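Local structure of cytolethal distending toxin protein B (Haemophilus ducreyi, 1SR4) at residues B[24-29]-B[247-252]; B[47-52]-B[69-74]; B[117-122]-B[138-143]; B[173-178]-B[216-221]; B[204-209]-B[237-242]. The protein forms the DNase I-like subunit of a three-protein bacterial genotoxin and probably damages host-cell DNA by cleaving it. One frame throughout, in Å; residues are numbered along the deposited sequence.

Overall arrangement
Contact 4 is the deepest of the five and lies near the centre of the chain. It pairs two strands of the six-stranded sheet by regular backbone hydrogen bonds. Contacts 1 and 5 are also buried but lie nearer the periphery. In contact 1 a helix is tied to a loop by one asparagine amide, whereas contact 5 is apolar with one bridging water. Contacts 2 and 3 are partly buried: aromatic faces meet aliphatic groups in contact 2, and an arginine joins two loops in contact 3. Contacts 2 and 5 both reach the eight-stranded sheet. Contacts 1, 3 and 5 all touch contact 4 around Asp177 and Asp216.

Contact 1: residues B[24-29]-B[247-252]; sequences NINVRQ and QITSDH
Asn26 reaches from helix 20-31 to the loop 247-252 and makes every hydrogen bond between the two segments. Its CB is directed at the loop. CG stands anti to the carbonyl carbon (chi1 -57°), which brings the amide up against the backbone of the loop. OD1 accepts two hydrogen bonds from Thr249. The hydroxyl OG1 of Thr249 donates to Asn26 OD1 at 2.7 Å, nearly along the C=O axis. The backbone N of Thr249 donates to Asn26 OD1 as well, at 2.8 Å, from above the carbonyl plane. On the other branch, ND2 of Asn26 donates to Gln247 O at 3.0 Å. That acceptor lies in the amide plane, and the N-H points almost straight at it (167°). Asn26 ND2 also lies 3.6 Å from Ile248 CA. The amide therefore bonds the loop backbone on both sides of Ile248, and three bonds fix its rotation. The same loop holds Ser250, Asp251 and His252, the Ser-Asp-His motif of the DNase I-like family. Within it, Ser250 OG accepts from His252 N at 3.1 Å and forms an ST turn. Thr249 OG1 sits between the backbone N and the carbonyl carbon. Thr249 CG2 faces the helix and meets Ile25 CD1 loosely at 4.3 Å. The other Ile25 branch, CG2, approaches Gln247 O at 4.1 Å. Trp10 of strand 7-11 packs on both Asn26 and Thr249. Gln247 NE2 leaves the subunit: it donates to Arg19 O of the protein C chain and to Ser149 O of the subunit A chain.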
# COMPACT_ATOMS: atom_id res chain seq x y z
N ASN B 24 -6.01 7.52 -1.21
CA ASN B 24 -6.86 7.14 -0.08
C ASN B 24 -6.92 5.67 0.26
O ASN B 24 -7.30 5.31 1.37
CB ASN B 24 -8.25 7.72 -0.26
CG ASN B 24 -8.24 9.22 -0.08
OD1 ASN B 24 -7.89 9.72 1.00
ND2 ASN B 24 -8.59 9.95 -1.13
N ILE B 25 -6.53 4.81 -0.69
CA ILE B 25 -6.49 3.39 -0.42
C ILE B 25 -5.07 3.02 0.04
O ILE B 25 -4.84 2.75 1.22
CB ILE B 25 -6.86 2.56 -1.67
CG1 ILE B 25 -8.34 2.81 -2.02
CG2 ILE B 25 -6.59 1.04 -1.43
CD1 ILE B 25 -8.77 2.19 -3.34
N ASN B 26 -4.11 3.07 -0.88
CA ASN B 26 -2.74 2.67 -0.54
C ASN B 26 -1.83 3.64 0.23
O ASN B 26 -1.21 3.24 1.22
CB ASN B 26 -2.04 2.20 -1.81
CG ASN B 26 -2.77 1.06 -2.49
OD1 ASN B 26 -3.22 1.19 -3.63
ND2 ASN B 26 -2.92 -0.06 -1.80
N VAL B 27 -1.71 4.88 -0.22
CA VAL B 27 -0.84 5.81 0.50
C VAL B 27 -1.26 5.92 1.97
O VAL B 27 -0.41 5.92 2.84
CB VAL B 27 -0.81 7.20 -0.14
CG1 VAL B 27 0.03 8.16 0.72
CG2 VAL B 27 -0.19 7.10 -1.53
N ARG B 28 -2.57 5.99 2.25
CA ARG B 28 -3.01 6.07 3.64
C ARG B 28 -2.54 4.85 4.43
O ARG B 28 -2.09 4.97 5.56
CB ARG B 28 -4.54 6.17 3.72
CG ARG B 28 -5.11 7.40 3.01
CD ARG B 28 -6.64 7.45 3.12
NE ARG B 28 -7.02 7.82 4.46
CZ ARG B 28 -7.52 8.99 4.80
NH1 ARG B 28 -7.73 9.92 3.88
NH2 ARG B 28 -7.76 9.25 6.06
N GLN B 29 -2.64 3.66 3.85
CA GLN B 29 -2.20 2.47 4.56
C GLN B 29 -0.69 2.42 4.78
O GLN B 29 -0.22 1.90 5.80
CB GLN B 29 -2.70 1.21 3.81
CG GLN B 29 -4.23 1.02 3.94
CD GLN B 29 -4.83 -0.05 3.02
OE1 GLN B 29 -4.11 -0.87 2.43
NE2 GLN B 29 -6.17 -0.04 2.90
N GLN B 247 -5.96 -4.17 -2.31
CA GLN B 247 -5.27 -4.38 -3.57
C GLN B 247 -4.30 -3.18 -3.69
O GLN B 247 -4.59 -2.08 -3.19
CB GLN B 247 -6.28 -4.31 -4.72
CG GLN B 247 -5.69 -4.09 -6.12
CD GLN B 247 -4.82 -5.25 -6.58
OE1 GLN B 247 -3.88 -5.65 -5.87
NE2 GLN B 247 -5.11 -5.78 -7.76
N ILE B 248 -3.14 -3.40 -4.32
CA ILE B 248 -2.18 -2.32 -4.56
C ILE B 248 -2.66 -1.77 -5.89
O ILE B 248 -2.69 -2.51 -6.88
CB ILE B 248 -0.73 -2.84 -4.69
CG1 ILE B 248 -0.31 -3.49 -3.37
CG2 ILE B 248 0.23 -1.68 -5.00
CD1 ILE B 248 1.15 -3.89 -3.34
N THR B 249 -3.06 -0.50 -5.91
CA THR B 249 -3.62 0.09 -7.12
C THR B 249 -2.70 0.60 -8.23
O THR B 249 -3.07 1.50 -9.00
CB THR B 249 -4.62 1.21 -6.74
OG1 THR B 249 -3.94 2.23 -6.00
CG2 THR B 249 -5.73 0.65 -5.88
N SER B 250 -1.50 0.04 -8.32
CA SER B 250 -0.58 0.38 -9.41
C SER B 250 0.23 -0.89 -9.70
O SER B 250 0.13 -1.88 -8.96
CB SER B 250 0.36 1.53 -9.03
OG SER B 250 1.50 1.03 -8.38
N ASP B 251 1.00 -0.90 -10.77
CA ASP B 251 1.79 -2.08 -11.09
C ASP B 251 3.09 -2.18 -10.27
O ASP B 251 3.87 -3.10 -10.47
CB ASP B 251 2.11 -2.13 -12.59
CG ASP B 251 0.90 -2.45 -13.45
OD1 ASP B 251 -0.08 -3.02 -12.92
OD2 ASP B 251 0.94 -2.15 -14.65
N HIS B 252 3.32 -1.22 -9.37
CA HIS B 252 4.51 -1.22 -8.53
C HIS B 252 4.11 -1.57 -7.10
O HIS B 252 3.03 -1.19 -6.62
CB HIS B 252 5.18 0.16 -8.51
CG HIS B 252 5.85 0.53 -9.80
ND1 HIS B 252 7.21 0.38 -10.01
CD2 HIS B 252 5.35 1.03 -10.95
CE1 HIS B 252 7.51 0.78 -11.23
NE2 HIS B 252 6.40 1.18 -11.83

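Contact 2: residues B[47-52]-B[69-74]; sequences SLPSSA and YTWNLG
Two aromatic rings of strand 67-72 are each met face-on by an aliphatic group of the loop 47-52. Leu48 CD1 stands over the centre of the Tyr69 ring, 3.5 Å from its centroid and 15° off the normal, a CH-pi contact. The Pro49 ring crosses the Trp71 side chain at about a right angle. Pro49 CG lies over the six-membered ring of Trp71, 3.6 Å from its centroid, in a second CH-pi contact. CG of Trp71 stands anti to the backbone N (chi1 177°), which places the indole there. Leu73 CD2 lies over the opposite face, offset toward the rim, so the indole has an aliphatic group on each face. Ser51 OG approaches the indole edge in plane, 3.2 Å from Trp71 CD1. Ala52 runs beside the strand, with its CA 3.3 Å from Thr70 O in a CA-H...O contact. A type I beta turn from Pro49 to Ala52 is closed by Ala52 N donating to Pro49 O at 3.0 Å. Two waters complete the polar link: one joins Ser51 O to Asn72 N, the other Ser51 OG to Asn72 O. In this edge region of the eight-stranded sheet of the DNase I-like fold, strand 67-72 bonds by its backbone to Val53 of the edge strand 53-54 and to Val82 and Ile84 of strand 81-87. Helix 20-31 packs on the contact through Trp23, Asn24 and Arg28.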
# COMPACT_ATOMS: atom_id res chain seq x y z
N SER B 47 -2.35 14.38 -9.05
CA SER B 47 -2.81 15.48 -8.20
C SER B 47 -2.72 15.04 -6.74
O SER B 47 -2.79 13.83 -6.45
CB SER B 47 -4.29 15.82 -8.50
OG SER B 47 -4.44 16.43 -9.76
N LEU B 48 -2.57 15.98 -5.82
CA LEU B 48 -2.50 15.61 -4.41
C LEU B 48 -3.91 15.27 -3.94
O LEU B 48 -4.87 15.51 -4.66
CB LEU B 48 -1.96 16.76 -3.56
CG LEU B 48 -0.48 17.12 -3.75
CD1 LEU B 48 -0.05 18.16 -2.71
CD2 LEU B 48 0.36 15.85 -3.59
N PRO B 49 -4.04 14.68 -2.73
CA PRO B 49 -5.39 14.35 -2.24
C PRO B 49 -6.18 15.67 -2.26
O PRO B 49 -5.61 16.73 -1.99
CB PRO B 49 -5.12 13.88 -0.81
CG PRO B 49 -3.74 13.24 -0.93
CD PRO B 49 -3.00 14.24 -1.78
N SER B 50 -7.47 15.61 -2.58
CA SER B 50 -8.25 16.85 -2.64
C SER B 50 -8.31 17.57 -1.30
O SER B 50 -8.47 18.78 -1.27
CB SER B 50 -9.68 16.57 -3.14
OG SER B 50 -10.36 15.72 -2.23
N SER B 51 -8.16 16.86 -0.19
CA SER B 51 -8.22 17.53 1.11
C SER B 51 -6.89 18.14 1.56
O SER B 51 -6.82 18.79 2.62
CB SER B 51 -8.74 16.58 2.19
OG SER B 51 -7.76 15.62 2.49
N ALA B 52 -5.82 17.94 0.79
CA ALA B 52 -4.52 18.52 1.16
C ALA B 52 -4.59 20.05 1.07
O ALA B 52 -5.20 20.60 0.15
CB ALA B 52 -3.40 18.00 0.26
N TYR B 69 2.45 21.19 1.61
CA TYR B 69 1.03 21.02 1.93
C TYR B 69 0.93 20.23 3.23
O TYR B 69 1.90 19.60 3.66
CB TYR B 69 0.31 20.18 0.86
CG TYR B 69 0.13 20.85 -0.48
CD1 TYR B 69 -1.12 21.33 -0.88
CD2 TYR B 69 1.21 21.00 -1.34
CE1 TYR B 69 -1.29 21.95 -2.13
CE2 TYR B 69 1.06 21.61 -2.58
CZ TYR B 69 -0.19 22.08 -2.97
OH TYR B 69 -0.32 22.71 -4.19
N THR B 70 -0.24 20.28 3.85
CA THR B 70 -0.52 19.45 5.02
C THR B 70 -1.73 18.62 4.58
O THR B 70 -2.55 19.06 3.75
CB THR B 70 -0.87 20.25 6.31
OG1 THR B 70 -2.01 21.08 6.09
CG2 THR B 70 0.34 21.08 6.78
N TRP B 71 -1.84 17.42 5.12
CA TRP B 71 -2.92 16.53 4.77
C TRP B 71 -3.30 15.78 6.03
O TRP B 71 -2.44 15.23 6.70
CB TRP B 71 -2.43 15.57 3.68
CG TRP B 71 -3.42 14.54 3.25
CD1 TRP B 71 -4.77 14.69 3.11
CD2 TRP B 71 -3.12 13.20 2.84
NE1 TRP B 71 -5.33 13.53 2.63
CE2 TRP B 71 -4.34 12.60 2.45
CE3 TRP B 71 -1.94 12.45 2.75
CZ2 TRP B 71 -4.41 11.28 1.99
CZ3 TRP B 71 -2.01 11.14 2.29
CH2 TRP B 71 -3.24 10.57 1.91
N ASN B 72 -4.59 15.78 6.35
CA ASN B 72 -5.07 15.13 7.56
C ASN B 72 -5.54 13.71 7.29
O ASN B 72 -6.56 13.50 6.64
CB ASN B 72 -6.22 15.96 8.17
CG ASN B 72 -6.70 15.40 9.49
OD1 ASN B 72 -6.11 14.44 10.02
ND2 ASN B 72 -7.77 15.98 10.03
N LEU B 73 -4.80 12.73 7.80
CA LEU B 73 -5.14 11.32 7.61
C LEU B 73 -6.23 10.89 8.60
O LEU B 73 -6.77 9.78 8.51
CB LEU B 73 -3.90 10.44 7.81
CG LEU B 73 -2.69 10.71 6.91
CD1 LEU B 73 -1.48 9.94 7.43
CD2 LEU B 73 -3.01 10.30 5.47
N GLY B 74 -6.52 11.76 9.56
CA GLY B 74 -7.55 11.45 10.53
C GLY B 74 -8.77 12.33 10.30
O GLY B 74 -8.96 12.89 9.22
O HOH W 1 -6.13 17.72 5.17
O HOH W 2 -8.42 14.90 5.06

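Contact 3: residues B[117-122]-B[138-143]; sequences SVLQSR and HALATG
Two connecting loops of the DNase I-like sandwich meet here. Segment 117-122 leads into strand 124-129, and segment 138-143 leaves strand 132-138 of the same six-stranded sheet. The main hydrogen bonds come from Arg122, whose chain bends at chi3 (-78°). Arg122 NE donates to His138 O at 2.7 Å, with the nitrogen above the carbonyl plane. NH2 adds two weak bonds, to His138 O and to Ala139 O. The guanidinium thus follows the chain as it leaves the strand. It is also charge-paired across the assembly: NH2 forms a salt bridge with Asp11 OD2 of the protein C chain. The same carboxylate oxygen accepts from Ala141 N, so one acid of the neighbouring protein grips both segments. The His138 ring provides a flat surface beside the arginine. Arg122 NE lies 3.4 Å above one ring face of His138, offset toward the rim, and the guanidinium and ring planes are 47° apart. The apolar part is looser, with a buried Leu140 against an exposed Leu119. Leu140 CD1 lies 4.0 Å from Leu119 CD1, and the same methyl touches Ser121 CB. Leu140 CD2 rests 3.7 Å from Gln120 O. Gln120 is the centre of an inverse gamma turn. Waters take the place of direct backbone pairing. One joins His138 N to Arg122 O, the latter bond weak. The other accepts from Arg122 N at 2.8 Å and donates to His138 O at 3.0 Å, while lying over one face of the guanidinium, offset toward the rim.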
# COMPACT_ATOMS: atom_id res chain seq x y z
N SER B 117 21.00 16.93 -21.01
CA SER B 117 20.81 16.00 -22.12
C SER B 117 19.54 16.40 -22.85
O SER B 117 18.73 17.14 -22.30
CB SER B 117 20.69 14.56 -21.60
OG SER B 117 19.37 14.30 -21.13
N VAL B 118 19.36 15.90 -24.07
CA VAL B 118 18.17 16.25 -24.84
C VAL B 118 16.96 15.44 -24.39
O VAL B 118 15.86 15.62 -24.91
CB VAL B 118 18.40 16.03 -26.35
CG1 VAL B 118 19.57 16.91 -26.83
CG2 VAL B 118 18.68 14.55 -26.62
N LEU B 119 17.17 14.54 -23.42
CA LEU B 119 16.09 13.71 -22.89
C LEU B 119 15.40 14.43 -21.75
O LEU B 119 16.04 15.13 -20.97
CB LEU B 119 16.66 12.37 -22.39
CG LEU B 119 17.37 11.52 -23.45
CD1 LEU B 119 17.84 10.20 -22.86
CD2 LEU B 119 16.40 11.29 -24.60
N GLN B 120 14.09 14.28 -21.66
CA GLN B 120 13.36 14.95 -20.59
C GLN B 120 13.45 14.18 -19.29
O GLN B 120 12.51 13.52 -18.86
CB GLN B 120 11.89 15.13 -21.00
CG GLN B 120 11.70 16.13 -22.14
CD GLN B 120 11.87 17.58 -21.70
OE1 GLN B 120 12.95 17.99 -21.23
NE2 GLN B 120 10.81 18.36 -21.84
N SER B 121 14.62 14.25 -18.66
CA SER B 121 14.81 13.56 -17.41
C SER B 121 14.22 14.40 -16.28
O SER B 121 14.00 15.61 -16.42
CB SER B 121 16.30 13.29 -17.16
OG SER B 121 17.02 14.50 -17.03
N ARG B 122 13.95 13.74 -15.16
CA ARG B 122 13.37 14.38 -13.98
C ARG B 122 14.43 14.53 -12.88
O ARG B 122 15.27 13.63 -12.67
CB ARG B 122 12.22 13.52 -13.45
CG ARG B 122 11.05 13.37 -14.44
CD ARG B 122 10.15 12.20 -14.04
NE ARG B 122 10.71 10.90 -14.41
CZ ARG B 122 10.69 10.39 -15.65
NH1 ARG B 122 10.13 11.07 -16.64
NH2 ARG B 122 11.20 9.19 -15.88
N HIS B 138 12.71 9.41 -10.01
CA HIS B 138 11.99 8.64 -11.00
C HIS B 138 12.86 8.74 -12.25
O HIS B 138 12.71 9.67 -13.05
CB HIS B 138 10.60 9.23 -11.26
CG HIS B 138 9.79 8.43 -12.23
ND1 HIS B 138 8.49 8.74 -12.57
CD2 HIS B 138 10.10 7.31 -12.94
CE1 HIS B 138 8.04 7.86 -13.44
NE2 HIS B 138 8.99 6.98 -13.68
N ALA B 139 13.77 7.78 -12.42
CA ALA B 139 14.68 7.79 -13.57
C ALA B 139 13.96 7.44 -14.87
O ALA B 139 12.83 6.91 -14.86
CB ALA B 139 15.84 6.82 -13.32
N LEU B 140 14.63 7.70 -15.98
CA LEU B 140 14.07 7.44 -17.31
C LEU B 140 13.74 5.97 -17.54
O LEU B 140 14.49 5.08 -17.14
CB LEU B 140 15.05 7.95 -18.39
CG LEU B 140 15.26 9.48 -18.39
CD1 LEU B 140 16.55 9.86 -19.14
CD2 LEU B 140 14.05 10.14 -19.04
N ALA B 141 12.60 5.74 -18.19
CA ALA B 141 12.10 4.40 -18.50
C ALA B 141 13.11 3.53 -19.23
O ALA B 141 13.18 2.32 -19.00
CB ALA B 141 10.83 4.51 -19.33
N THR B 142 13.90 4.12 -20.11
CA THR B 142 14.89 3.32 -20.81
C THR B 142 16.16 3.19 -19.97
O THR B 142 17.04 4.07 -19.99
CB THR B 142 15.22 3.92 -22.22
OG1 THR B 142 15.04 5.35 -22.21
CG2 THR B 142 14.31 3.31 -23.28
N GLY B 143 16.19 2.10 -19.20
CA GLY B 143 17.32 1.79 -18.34
C GLY B 143 17.75 2.81 -17.29
O GLY B 143 18.84 2.69 -16.74
O HOH W 3 13.85 12.07 -10.52
O HOH W 4 14.39 10.94 -15.12

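Contact 4: residues B[173-178]-B[216-221]; sequences MVVGDF and DYAILH
Four backbone hydrogen bonds join residues 173-176 to strand 216-221. The straightest is Val174 N to Ile219 O, 2.8 Å, and Ile219 N returns a bond to Val174 O. Gly176 and Tyr217 form the next hydrogen-bonded pair, with Gly176 N to Tyr217 O at 3.1 Å. Residues 173-175 run antiparallel to 216-221, their axes at 167°. On one face Val174 CB packs 3.5 Å from Ile219 CG2. Further along, the Phe178 ring makes an offset stack with the Tyr217 ring, centroids 4.8 Å apart and planes at 16°. The Phe178 edge also points at Tyr217 O, with CE2 3.4 Å away. The other face carries Met173 beside Leu220, their CG and CB 3.7 Å apart, and Val175 against Ala218. At the end of this face the carboxylates of Asp177 and Asp216 lie near each other without touching: Asp177 OD2 is 4.1 Å from Asp216 OD1, the planes 61° apart. Two like charges so close could raise the proton affinity of either. In the second shell, Asn11 ND2 bonds Asp177 OD2, while Thr208 OG1 and His252 ND1 hold Asp216 OD2. Arg180 O receives the Tyr217 hydroxyl. Phe257 of the other sheet packs on Met173, Val175 and Ala218. The Gly-Asp-Phe-Asn sequence, at a strand end and facing the Ser-Asp-His loop, is typical of the DNase I-like fold, whose relatives have their active site here.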
# COMPACT_ATOMS: atom_id res chain seq x y z
N MET B 173 19.78 9.82 1.46
CA MET B 173 19.17 8.61 0.93
C MET B 173 18.35 8.98 -0.32
O MET B 173 17.47 9.84 -0.26
CB MET B 173 18.23 8.06 1.99
CG MET B 173 18.06 6.59 2.01
SD MET B 173 16.96 6.16 3.38
CE MET B 173 16.40 4.64 2.79
N VAL B 174 18.62 8.31 -1.44
CA VAL B 174 17.92 8.56 -2.70
C VAL B 174 17.02 7.35 -2.91
O VAL B 174 17.50 6.24 -3.10
CB VAL B 174 18.94 8.70 -3.85
CG1 VAL B 174 18.22 8.97 -5.16
CG2 VAL B 174 19.91 9.83 -3.52
N VAL B 175 15.71 7.57 -2.88
CA VAL B 175 14.72 6.49 -2.98
C VAL B 175 13.70 6.68 -4.10
O VAL B 175 13.10 7.74 -4.24
CB VAL B 175 13.93 6.39 -1.66
CG1 VAL B 175 13.05 5.14 -1.66
CG2 VAL B 175 14.91 6.39 -0.48
N GLY B 176 13.45 5.63 -4.87
CA GLY B 176 12.47 5.77 -5.91
C GLY B 176 12.53 4.72 -6.99
O GLY B 176 13.02 3.62 -6.78
N ASP B 177 12.00 5.08 -8.15
CA ASP B 177 11.93 4.20 -9.31
C ASP B 177 13.16 4.47 -10.17
O ASP B 177 13.20 5.46 -10.93
CB ASP B 177 10.64 4.52 -10.06
CG ASP B 177 10.39 3.62 -11.25
OD1 ASP B 177 11.32 2.91 -11.72
OD2 ASP B 177 9.24 3.64 -11.74
N PHE B 178 14.16 3.59 -10.05
CA PHE B 178 15.40 3.71 -10.81
C PHE B 178 15.30 3.15 -12.22
O PHE B 178 16.16 3.40 -13.06
CB PHE B 178 16.55 3.04 -10.06
CG PHE B 178 17.04 3.85 -8.89
CD1 PHE B 178 18.05 4.80 -9.07
CD2 PHE B 178 16.49 3.70 -7.63
CE1 PHE B 178 18.50 5.57 -8.01
CE2 PHE B 178 16.93 4.47 -6.56
CZ PHE B 178 17.95 5.41 -6.75
N ASP B 216 12.39 -0.51 -7.94
CA ASP B 216 12.23 0.44 -6.85
C ASP B 216 13.08 0.09 -5.64
O ASP B 216 12.90 -0.96 -5.03
CB ASP B 216 10.76 0.47 -6.45
CG ASP B 216 9.85 0.75 -7.64
OD1 ASP B 216 9.75 1.94 -8.04
OD2 ASP B 216 9.24 -0.21 -8.17
N TYR B 217 14.01 0.98 -5.31
CA TYR B 217 14.88 0.73 -4.18
C TYR B 217 15.56 2.02 -3.76
O TYR B 217 15.09 3.12 -4.07
CB TYR B 217 15.90 -0.37 -4.52
CG TYR B 217 16.59 -0.21 -5.87
CD1 TYR B 217 17.82 0.45 -5.97
CD2 TYR B 217 16.03 -0.74 -7.03
CE1 TYR B 217 18.47 0.59 -7.22
CE2 TYR B 217 16.66 -0.61 -8.28
CZ TYR B 217 17.88 0.05 -8.36
OH TYR B 217 18.49 0.21 -9.59
N ALA B 218 16.66 1.90 -3.04
CA ALA B 218 17.36 3.08 -2.57
C ALA B 218 18.87 2.99 -2.68
O ALA B 218 19.45 1.91 -2.84
CB ALA B 218 16.96 3.36 -1.11
N ILE B 219 19.52 4.15 -2.62
CA ILE B 219 20.96 4.23 -2.59
C ILE B 219 21.24 5.28 -1.51
O ILE B 219 20.60 6.34 -1.48
CB ILE B 219 21.60 4.64 -3.94
CG1 ILE B 219 23.12 4.65 -3.78
CG2 ILE B 219 21.09 5.99 -4.40
CD1 ILE B 219 23.90 4.57 -5.10
N LEU B 220 22.17 4.99 -0.62
CA LEU B 220 22.42 5.96 0.44
C LEU B 220 23.86 6.20 0.81
O LEU B 220 24.74 5.42 0.46
CB LEU B 220 21.65 5.56 1.70
CG LEU B 220 22.00 4.23 2.36
CD1 LEU B 220 23.20 4.41 3.29
CD2 LEU B 220 20.80 3.76 3.18
N HIS B 221 24.10 7.30 1.50
CA HIS B 221 25.42 7.64 1.99
C HIS B 221 25.23 7.88 3.48
O HIS B 221 24.49 8.77 3.88
CB HIS B 221 25.97 8.92 1.34
CG HIS B 221 27.17 9.46 2.05
ND1 HIS B 221 28.36 8.77 2.14
CD2 HIS B 221 27.34 10.59 2.78
CE1 HIS B 221 29.21 9.44 2.90
NE2 HIS B 221 28.62 10.55 3.30

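Contact 5: residues B[204-209]-B[237-242]; sequences PTEPTH and ASLMLN
Loop 204-209 belongs to the connection between two strands of the six-stranded sheet, 200-202 and 216-221. Here it packs against strand 235-239, within this chain an outermost strand of the eight-stranded sheet. The contact therefore bridges the two sheets of the DNase I-like sandwich at one margin. Apolar packing dominates, and Leu239 is its centre. Its CG stands anti to the carbonyl carbon (chi1 -62°), which carries both methyls into the bend of the loop. Leu239 CD1 lies 3.9 Å from Glu206 CB. Leu239 CD2 lies 3.9 Å from the methyl CG2 of Thr208 and reaches the Pro204 ring more loosely. Two residues earlier on the strand, Ala237 CB sits 3.6 Å from Pro204 N, beside the proline CD. Val255 and Phe257 of strand 255-259 extend this apolar layer: Val255 on Pro204 and Thr208, Phe257 on Ala237. No direct hydrogen bond spans the two segments. A single water makes the polar link instead. It donates to Glu206 OE1 at 2.8 Å and accepts from Leu239 N at 3.0 Å. The subunit A chain lies close outside: its Leu144 packs on Glu206 and Leu241, and its Glu108 accepts from Thr205 OG1. Inside, the carbonyl oxygen of Pro207 is buried by the leucine and has no polar partner in the model. It faces methyls, with Leu239 CD2 at 3.3 Å and CD1 at 3.5 Å from Pro207 O.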
# COMPACT_ATOMS: atom_id res chain seq x y z
N PRO B 204 15.28 -4.77 -2.55
CA PRO B 204 14.68 -6.08 -2.27
C PRO B 204 15.27 -7.05 -3.29
O PRO B 204 15.91 -6.63 -4.25
CB PRO B 204 13.19 -5.89 -2.58
CG PRO B 204 13.00 -4.38 -2.73
CD PRO B 204 14.32 -3.85 -3.20
N THR B 205 15.05 -8.35 -3.08
CA THR B 205 15.47 -9.36 -4.05
C THR B 205 14.17 -9.91 -4.65
O THR B 205 14.19 -10.82 -5.47
CB THR B 205 16.23 -10.54 -3.40
OG1 THR B 205 15.44 -11.10 -2.35
CG2 THR B 205 17.59 -10.08 -2.85
N GLU B 206 13.04 -9.36 -4.19
CA GLU B 206 11.74 -9.75 -4.73
C GLU B 206 11.32 -8.66 -5.71
O GLU B 206 11.68 -7.51 -5.56
CB GLU B 206 10.69 -9.83 -3.63
CG GLU B 206 10.88 -10.93 -2.60
CD GLU B 206 9.65 -11.09 -1.74
OE1 GLU B 206 9.56 -10.44 -0.68
OE2 GLU B 206 8.75 -11.86 -2.14
N PRO B 207 10.53 -9.02 -6.72
CA PRO B 207 10.05 -8.06 -7.72
C PRO B 207 9.33 -6.85 -7.08
O PRO B 207 8.68 -6.99 -6.04
CB PRO B 207 9.08 -8.90 -8.56
CG PRO B 207 9.69 -10.29 -8.49
CD PRO B 207 10.09 -10.40 -7.03
N THR B 208 9.50 -5.66 -7.66
CA THR B 208 8.80 -4.47 -7.13
C THR B 208 7.84 -3.95 -8.20
O THR B 208 7.23 -2.89 -8.02
CB THR B 208 9.75 -3.30 -6.76
OG1 THR B 208 10.31 -2.73 -7.95
CG2 THR B 208 10.87 -3.78 -5.85
N HIS B 209 7.71 -4.69 -9.29
CA HIS B 209 6.83 -4.30 -10.41
C HIS B 209 6.25 -5.58 -10.99
O HIS B 209 6.87 -6.64 -10.91
CB HIS B 209 7.65 -3.54 -11.45
CG HIS B 209 6.85 -3.07 -12.63
ND1 HIS B 209 7.03 -3.57 -13.90
CD2 HIS B 209 5.90 -2.11 -12.74
CE1 HIS B 209 6.23 -2.95 -14.74
NE2 HIS B 209 5.53 -2.06 -14.06
N ALA B 237 16.01 -3.43 2.79
CA ALA B 237 14.88 -3.10 1.91
C ALA B 237 13.92 -4.28 1.91
O ALA B 237 14.34 -5.43 2.02
CB ALA B 237 15.37 -2.83 0.50
N SER B 238 12.63 -4.01 1.77
CA SER B 238 11.65 -5.09 1.76
C SER B 238 10.36 -4.58 1.12
O SER B 238 10.06 -3.40 1.23
CB SER B 238 11.35 -5.51 3.20
OG SER B 238 10.35 -6.51 3.26
N LEU B 239 9.64 -5.43 0.39
CA LEU B 239 8.35 -4.98 -0.14
C LEU B 239 7.60 -4.65 1.16
O LEU B 239 7.70 -5.41 2.13
CB LEU B 239 7.63 -6.11 -0.90
CG LEU B 239 8.36 -6.64 -2.14
CD1 LEU B 239 7.52 -7.68 -2.86
CD2 LEU B 239 8.67 -5.46 -3.08
N MET B 240 6.89 -3.53 1.21
CA MET B 240 6.18 -3.13 2.43
C MET B 240 4.80 -3.80 2.56
O MET B 240 3.78 -3.14 2.76
CB MET B 240 6.01 -1.60 2.47
CG MET B 240 5.57 -1.07 3.84
SD MET B 240 5.71 0.71 3.84
CE MET B 240 6.07 1.04 5.56
N LEU B 241 4.79 -5.12 2.49
CA LEU B 241 3.55 -5.87 2.52
C LEU B 241 2.86 -5.87 3.87
O LEU B 241 1.66 -6.13 3.94
CB LEU B 241 3.80 -7.29 2.04
CG LEU B 241 4.48 -7.41 0.68
CD1 LEU B 241 4.77 -8.88 0.39
CD2 LEU B 241 3.61 -6.81 -0.41
N ASN B 242 3.59 -5.58 4.93
CA ASN B 242 2.99 -5.56 6.27
C ASN B 242 2.00 -4.40 6.45
O ASN B 242 1.23 -4.38 7.41
CB ASN B 242 4.10 -5.50 7.33
CG ASN B 242 5.04 -4.35 7.13
OD1 ASN B 242 5.60 -4.15 6.05
ND2 ASN B 242 5.23 -3.57 8.18
O HOH W 5 11.00 -8.10 -0.15